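Local coordinates for protein glutathione S-transferase-3 (Necator americanus, PDB 3W8S) that probably conjugates reduced glutathione to electrophilic compounds, as a sigma-class glutathione S-transferase that binds glutathione, at residues A[103-108]-A[123-128]; A[93-98]-A[161-166]. All blocks are in the same frame, centred on the assembly; numbering follows the deposited sequence.

Interaction 1: residues A[103-108]-A[123-128]; sequences RPFLRV and EVFLPA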
loop_
_atom_site.group_PDB
_atom_site.type_symbol
_atom_site.label_atom_id
_atom_site.label_comp_id
_atom_site.label_asym_id
_atom_site.label_seq_id
_atom_site.Cartn_x
_atom_site.Cartn_y
_atom_site.Cartn_z
ATOM N N ARG A 103 0.643 -15.511 0.508
ATOM C CA ARG A 103 0.487 -15.726 1.943
ATOM C C ARG A 103 0.398 -17.213 2.345
ATOM O O ARG A 103 1.135 -17.613 3.232
ATOM C CB ARG A 103 -0.783 -15.029 2.451
ATOM C CG ARG A 103 -0.875 -15.061 3.968
ATOM C CD ARG A 103 -2.041 -14.240 4.491
ATOM N NE ARG A 103 -1.887 -14.084 5.934
ATOM C CZ ARG A 103 -2.457 -14.881 6.834
ATOM N NH1 ARG A 103 -3.228 -15.889 6.439
ATOM N NH2 ARG A 103 -2.258 -14.666 8.124
ATOM N N PRO A 104 -0.497 -18.016 1.708
ATOM C CA PRO A 104 -0.651 -19.422 2.081
ATOM C C PRO A 104 0.691 -20.170 1.980
ATOM O O PRO A 104 0.994 -21.015 2.844
ATOM C CB PRO A 104 -1.612 -19.980 1.005
ATOM C CG PRO A 104 -2.419 -18.808 0.591
ATOM C CD PRO A 104 -1.395 -17.680 0.573
ATOM N N PHE A 105 1.487 -19.846 0.958
ATOM C CA PHE A 105 2.810 -20.421 0.803
ATOM C C PHE A 105 3.706 -19.907 1.890
ATOM O O PHE A 105 4.458 -20.699 2.540
ATOM C CB PHE A 105 3.414 -20.121 -0.592
ATOM C CG PHE A 105 4.896 -20.375 -0.714
ATOM C CD1 PHE A 105 5.399 -21.683 -0.912
ATOM C CD2 PHE A 105 5.753 -19.347 -0.738
ATOM C CE1 PHE A 105 6.745 -21.924 -1.060
ATOM C CE2 PHE A 105 7.125 -19.552 -0.888
ATOM C CZ PHE A 105 7.639 -20.850 -1.046
ATOM N N LEU A 106 3.678 -18.594 2.100
ATOM C CA LEU A 106 4.657 -18.059 3.076
ATOM C C LEU A 106 4.390 -18.541 4.540
ATOM O O LEU A 106 5.305 -18.733 5.305
ATOM C CB LEU A 106 4.732 -16.533 2.985
ATOM C CG LEU A 106 5.339 -15.893 1.742
ATOM C CD1 LEU A 106 4.999 -14.410 1.746
ATOM C CD2 LEU A 106 6.837 -16.059 1.700
ATOM N N ARG A 107 3.132 -18.712 4.926
ATOM C CA ARG A 107 2.778 -19.181 6.258
ATOM C C ARG A 107 3.341 -20.598 6.558
ATOM O O ARG A 107 3.777 -20.912 7.688
ATOM C CB ARG A 107 1.250 -19.249 6.383
ATOM C CG ARG A 107 0.594 -17.922 6.684
ATOM C CD ARG A 107 -0.908 -18.134 6.909
ATOM N NE ARG A 107 -1.256 -18.677 8.239
ATOM C CZ ARG A 107 -1.011 -18.058 9.398
ATOM N NH1 ARG A 107 -0.383 -16.889 9.412
ATOM N NH2 ARG A 107 -1.366 -18.618 10.550
ATOM N N VAL A 108 3.301 -21.466 5.568
ATOM C CA VAL A 108 3.849 -22.815 5.728
ATOM C C VAL A 108 5.377 -22.751 5.687
ATOM O O VAL A 108 6.035 -23.293 6.582
ATOM C CB VAL A 108 3.256 -23.744 4.673
ATOM C CG1 VAL A 108 3.898 -25.155 4.705
ATOM C CG2 VAL A 108 1.754 -23.778 4.899
ATOM N N GLU A 123 1.678 -24.555 -6.792
ATOM C CA GLU A 123 0.349 -24.041 -7.105
ATOM C C GLU A 123 0.138 -22.601 -6.740
ATOM O O GLU A 123 -0.708 -21.967 -7.305
ATOM C CB GLU A 123 -0.746 -24.843 -6.371
ATOM C CG GLU A 123 -0.773 -26.284 -6.793
ATOM C CD GLU A 123 -1.966 -27.080 -6.228
ATOM O OE1 GLU A 123 -2.883 -26.524 -5.580
ATOM O OE2 GLU A 123 -1.995 -28.288 -6.518
ATOM N N VAL A 124 0.833 -22.111 -5.737
ATOM C CA VAL A 124 0.579 -20.743 -5.261
ATOM C C VAL A 124 1.805 -19.850 -5.584
ATOM O O VAL A 124 1.672 -18.829 -6.266
ATOM C CB VAL A 124 0.245 -20.673 -3.745
ATOM C CG1 VAL A 124 0.109 -19.205 -3.272
ATOM C CG2 VAL A 124 -1.088 -21.400 -3.466
ATOM N N PHE A 125 2.974 -20.220 -5.114
ATOM C CA PHE A 125 4.084 -19.335 -5.243
ATOM C C PHE A 125 4.545 -19.105 -6.702
ATOM O O PHE A 125 4.676 -17.961 -7.200
ATOM C CB PHE A 125 5.261 -19.830 -4.394
ATOM C CG PHE A 125 6.461 -18.932 -4.505
ATOM C CD1 PHE A 125 6.442 -17.630 -3.952
ATOM C CD2 PHE A 125 7.571 -19.315 -5.205
ATOM C CE1 PHE A 125 7.521 -16.733 -4.065
ATOM C CE2 PHE A 125 8.669 -18.412 -5.344
ATOM C CZ PHE A 125 8.640 -17.117 -4.758
ATOM N N LEU A 126 4.883 -20.191 -7.400
ATOM C CA LEU A 126 5.438 -20.009 -8.727
ATOM C C LEU A 126 4.438 -19.381 -9.766
ATOM O O LEU A 126 4.826 -18.519 -10.513
ATOM C CB LEU A 126 6.038 -21.349 -9.263
ATOM C CG LEU A 126 7.413 -21.661 -8.586
ATOM C CD1 LEU A 126 7.865 -23.161 -8.752
ATOM C CD2 LEU A 126 8.507 -20.654 -8.976
ATOM N N PRO A 127 3.147 -19.799 -9.767
ATOM C CA PRO A 127 2.149 -19.097 -10.610
ATOM C C PRO A 127 2.014 -17.610 -10.228
ATOM O O PRO A 127 1.847 -16.805 -11.117
ATOM C CB PRO A 127 0.805 -19.858 -10.332
ATOM C CG PRO A 127 1.324 -21.296 -9.977
ATOM C CD PRO A 127 2.563 -20.977 -9.091
ATOM N N ALA A 128 2.004 -17.276 -8.928
ATOM C CA ALA A 128 1.944 -15.850 -8.560
ATOM C C ALA A 128 3.182 -15.111 -9.056
ATOM O O ALA A 128 2.997 -14.018 -9.561
ATOM C CB ALA A 128 1.806 -15.667 -7.032
#
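Phe105 and Phe125 meet where the helical segments 103-108 and 123-128 run past one another with axes 8.6 Å apart and N-to-C directions 125° apart, with Phe105 CA 6.3 Å from Phe125 CA. Segment 123-128 is irregular here: a wider pi-type turn spans 123-125, and the helix kinks at Pro127, whose ring nitrogen has no hydrogen to give to the preceding turn.

The two phenyl rings form an offset stack, with centroids 4.7 Å apart and planes tilted by 25°. CB of Phe125 lies over the centre of one face of the Phe105 ring, 3.7 Å from its centroid and nearly on the ring normal, a CH-pi contact. Between the rings themselves, the closest atoms are the CD2-CE2 side of Phe105 and the CG-CD1 side of Phe125, with Phe105 CE2 to Phe125 CD1 at 3.7 Å. Both side chains extend away from their backbone nitrogens, Phe125 with chi1 180° and Phe105 in the same anti arrangement, which carries each ring in between the helices. Beside the stack Val124 adds a looser aliphatic contact through a single methyl: its CG1 sits 4.4 Å from Phe105 CB and equally far from CD of the more exposed Pro104.

Around this pair, Leu117 and Ser121 of helix 117-143 also touch Phe105, while Phe125 meets the ring of Phe167 edge-to-face. The aromatic pair thus joins the short helix 103-109 to the long helix 117-143 in the all-helical C-terminal domain, away from the glutathione site. No hydrogen bond or salt bridge crosses between the segments, so the contact depends on complementary shape and the burial of apolar surface, and its directional character comes from the ring stack and the CH-pi approach.

Interaction 2: residues A[93-98]-A[161-166]; sequences DQYKDF and AECASE. With GSH (glutathione), chain B.
Cys163 meets two aromatic side chains of segment 93-98, Tyr95 and Phe98, and makes all of the direct contacts from the helical segment 161-166. The sulfur-aromatic contacts come first: SG lies in the plane of the Tyr95 ring at its edge, 5.2 Å from the centroid, and also at the edge of the Phe98 ring, 5.5 Å from that centroid. Neither ring offers a face to the sulfur; the nearest ring atoms are Tyr95 CE1 and Phe98 CE2. Both aromatic side chains leave the helix anti to their backbone nitrogens (chi1 168° for Tyr95, 158° for Phe98), which sends them together toward the cysteine.

Van der Waals contacts complete the touch. Tyr95 OH approaches Cys163 CB at 3.6 Å, and CE1 of the same ring lies 3.8 Å from that CB. The 9.6 Å between Tyr95 CA and Cys163 CA is bridged by the long tyrosine side chain.

Hydrogen bonds lie to either side of this junction. Ser165 OG donates to Ala161 O at 2.8 Å, reaching the carbonyl from the face opposite Ser165 N, so two donors grip that oxygen. Asp97 receives the glutathione amino group: GSH N1 donates to OD2 at 2.9 Å and more weakly to OD1. Gln63 of the second subunit also bonds OD2, and Ser64, Lys43 and Trp39 of that second subunit hold the same ligand, so Asp97 adds to a glutathione site formed mainly by the second subunit, between the two copies of the assembly.

Helix 82-101 therefore has glutathione and the second subunit on one flank and helix 155-170 on another. Phe132 of helix 117-143 stacks on Phe98, Phe65 of helix 64-75 touches Tyr95, and Ser165 packs on Ala185 of helix 179-189.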
loop_
_atom_site.group_PDB
_atom_site.type_symbol
_atom_site.label_atom_id
_atom_site.label_comp_id
_atom_site.label_asym_id
_atom_site.label_seq_id
_atom_site.Cartn_x
_atom_site.Cartn_y
_atom_site.Cartn_z
ATOM N N ASP A 93 3.147 -1.142 -4.685
ATOM C CA ASP A 93 1.796 -1.589 -4.353
ATOM C C ASP A 93 1.492 -2.945 -5.045
ATOM O O ASP A 93 0.844 -3.834 -4.453
ATOM C CB ASP A 93 0.755 -0.538 -4.769
ATOM C CG ASP A 93 0.521 0.538 -3.650
ATOM O OD1 ASP A 93 1.096 0.405 -2.525
ATOM O OD2 ASP A 93 -0.265 1.490 -3.902
ATOM N N GLN A 94 1.926 -3.103 -6.284
ATOM C CA GLN A 94 1.739 -4.428 -6.918
ATOM C C GLN A 94 2.496 -5.569 -6.179
ATOM O O GLN A 94 2.063 -6.738 -6.135
ATOM C CB GLN A 94 2.179 -4.377 -8.416
ATOM C CG GLN A 94 1.846 -5.665 -9.248
ATOM C CD GLN A 94 0.331 -5.943 -9.331
ATOM O OE1 GLN A 94 -0.523 -5.025 -9.167
ATOM N NE2 GLN A 94 -0.022 -7.194 -9.665
ATOM N N TYR A 95 3.711 -5.243 -5.731
ATOM C CA TYR A 95 4.540 -6.170 -4.992
ATOM C C TYR A 95 3.794 -6.569 -3.678
ATOM O O TYR A 95 3.751 -7.724 -3.289
ATOM C CB TYR A 95 5.878 -5.455 -4.655
ATOM C CG TYR A 95 6.698 -6.222 -3.654
ATOM C CD1 TYR A 95 7.409 -7.345 -4.067
ATOM C CD2 TYR A 95 6.740 -5.861 -2.280
ATOM C CE1 TYR A 95 8.160 -8.109 -3.173
ATOM C CE2 TYR A 95 7.498 -6.618 -1.365
ATOM C CZ TYR A 95 8.217 -7.732 -1.856
ATOM O OH TYR A 95 8.988 -8.537 -1.041
ATOM N N LYS A 96 3.174 -5.602 -3.021
ATOM C CA LYS A 96 2.377 -5.896 -1.853
ATOM C C LYS A 96 1.204 -6.846 -2.209
ATOM O O LYS A 96 0.948 -7.757 -1.460
ATOM C CB LYS A 96 1.871 -4.593 -1.252
ATOM C CG LYS A 96 0.796 -4.731 -0.172
ATOM C CD LYS A 96 0.509 -3.305 0.433
ATOM C CE LYS A 96 1.494 -2.984 1.558
ATOM N NZ LYS A 96 1.300 -1.710 2.290
ATOM N N ASP A 97 0.511 -6.633 -3.342
ATOM C CA ASP A 97 -0.496 -7.583 -3.784
ATOM C C ASP A 97 0.106 -8.986 -3.995
ATOM O O ASP A 97 -0.527 -9.963 -3.686
ATOM C CB ASP A 97 -1.223 -7.146 -5.090
ATOM C CG ASP A 97 -2.133 -5.928 -4.897
ATOM O OD1 ASP A 97 -2.486 -5.557 -3.736
ATOM O OD2 ASP A 97 -2.543 -5.346 -5.945
ATOM N N PHE A 98 1.292 -9.068 -4.585
ATOM C CA PHE A 98 1.920 -10.362 -4.916
ATOM C C PHE A 98 2.196 -11.041 -3.528
ATOM O O PHE A 98 1.908 -12.227 -3.353
ATOM C CB PHE A 98 3.194 -10.050 -5.674
ATOM C CG PHE A 98 4.202 -11.139 -5.639
ATOM C CD1 PHE A 98 3.904 -12.416 -6.223
ATOM C CD2 PHE A 98 5.466 -10.931 -5.052
ATOM C CE1 PHE A 98 4.849 -13.439 -6.200
ATOM C CE2 PHE A 98 6.458 -11.994 -5.040
ATOM C CZ PHE A 98 6.122 -13.249 -5.605
ATOM N N ALA A 161 14.610 -6.967 -6.301
ATOM C CA ALA A 161 15.883 -7.728 -6.241
ATOM C C ALA A 161 16.015 -8.546 -4.957
ATOM O O ALA A 161 16.526 -9.671 -4.949
ATOM C CB ALA A 161 17.064 -6.740 -6.350
ATOM N N GLU A 162 15.612 -7.978 -3.832
ATOM C CA GLU A 162 15.761 -8.675 -2.549
ATOM C C GLU A 162 14.837 -9.934 -2.509
ATOM O O GLU A 162 15.236 -11.037 -2.126
ATOM C CB GLU A 162 15.438 -7.716 -1.385
ATOM C CG GLU A 162 15.483 -8.424 -0.032
ATOM C CD GLU A 162 16.924 -8.663 0.504
ATOM O OE1 GLU A 162 17.910 -8.148 -0.066
ATOM O OE2 GLU A 162 17.051 -9.383 1.512
ATOM N N CYS A 163 13.609 -9.747 -2.916
ATOM C CA CYS A 163 12.672 -10.814 -2.904
ATOM C C CYS A 163 13.071 -11.865 -3.942
ATOM O O CYS A 163 13.121 -13.033 -3.627
ATOM C CB CYS A 163 11.300 -10.210 -3.153
ATOM S SG CYS A 163 10.393 -10.894 -4.555
ATOM N N ALA A 164 13.438 -11.470 -5.150
ATOM C CA ALA A 164 13.913 -12.474 -6.154
ATOM C C ALA A 164 15.195 -13.214 -5.604
ATOM O O ALA A 164 15.251 -14.461 -5.612
ATOM C CB ALA A 164 14.201 -11.782 -7.512
ATOM N N SER A 165 16.184 -12.469 -5.062
ATOM C CA SER A 165 17.423 -13.124 -4.625
ATOM C C SER A 165 17.184 -14.052 -3.454
ATOM O O SER A 165 17.754 -15.139 -3.396
ATOM C CB SER A 165 18.526 -12.114 -4.319
ATOM O OG SER A 165 18.716 -11.359 -5.512
ATOM N N GLU A 166 16.327 -13.650 -2.537
ATOM C CA GLU A 166 16.078 -14.464 -1.383
ATOM C C GLU A 166 15.285 -15.718 -1.686
ATOM O O GLU A 166 15.640 -16.813 -1.201
ATOM C CB GLU A 166 15.378 -13.641 -0.257
ATOM C CG GLU A 166 16.358 -12.584 0.333
ATOM C CD GLU A 166 17.608 -13.208 1.004
ATOM O OE1 GLU A 166 17.425 -14.251 1.680
ATOM O OE2 GLU A 166 18.761 -12.671 0.851
HETATM N N1 GSH B . -4.201 -3.098 -5.281
HETATM C CA1 GSH B . -5.027 -2.785 -6.447
HETATM C C1 GSH B . -5.478 -1.336 -6.344
HETATM O O11 GSH B . -5.705 -0.657 -7.369
HETATM O O12 GSH B . -5.595 -0.844 -5.200
HETATM C CB1 GSH B . -6.247 -3.716 -6.534
HETATM C CG1 GSH B . -6.932 -3.505 -7.908
HETATM C CD1 GSH B . -8.148 -4.430 -8.058
HETATM O OE1 GSH B . -8.473 -5.228 -7.178
HETATM N N2 GSH B . -8.824 -4.375 -9.209
HETATM C CA2 GSH B . -10.014 -5.152 -9.466
HETATM C C2 GSH B . -9.967 -5.635 -10.887
HETATM O O2 GSH B . -9.562 -4.879 -11.765
HETATM C CB2 GSH B . -11.234 -4.225 -9.286
HETATM S SG2 GSH B . -12.775 -5.151 -9.269
HETATM N N3 GSH B . -10.409 -6.879 -11.155
HETATM C CA3 GSH B . -10.569 -7.327 -12.525
HETATM C C3 GSH B . -9.475 -8.311 -12.901
HETATM O O31 GSH B . -9.441 -8.748 -14.065
HETATM O O32 GSH B . -8.620 -8.654 -12.059
#

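Following the chain from the N terminus, helix 82-101 first supplies segment 93-98, and helix 103-109 follows directly with segment 103-108. Helix 117-143 then brings 123-128 back against 103-108, so interaction 1 closes a short loop of 14 residues. Helix 155-170 comes next and closes interaction 2 over 62 intervening residues; interaction 1 is nested within that larger loop. Their centres are 13 Å apart, yet they touch: Phe98 CE1 lies 3.7 Å from Ala128 C, and Phe98 CZ lies 4.1 Å from Phe125 CE1. Together the contacts tie four successive helices into the helical domain, whose helix 82-101 also borders the second subunit.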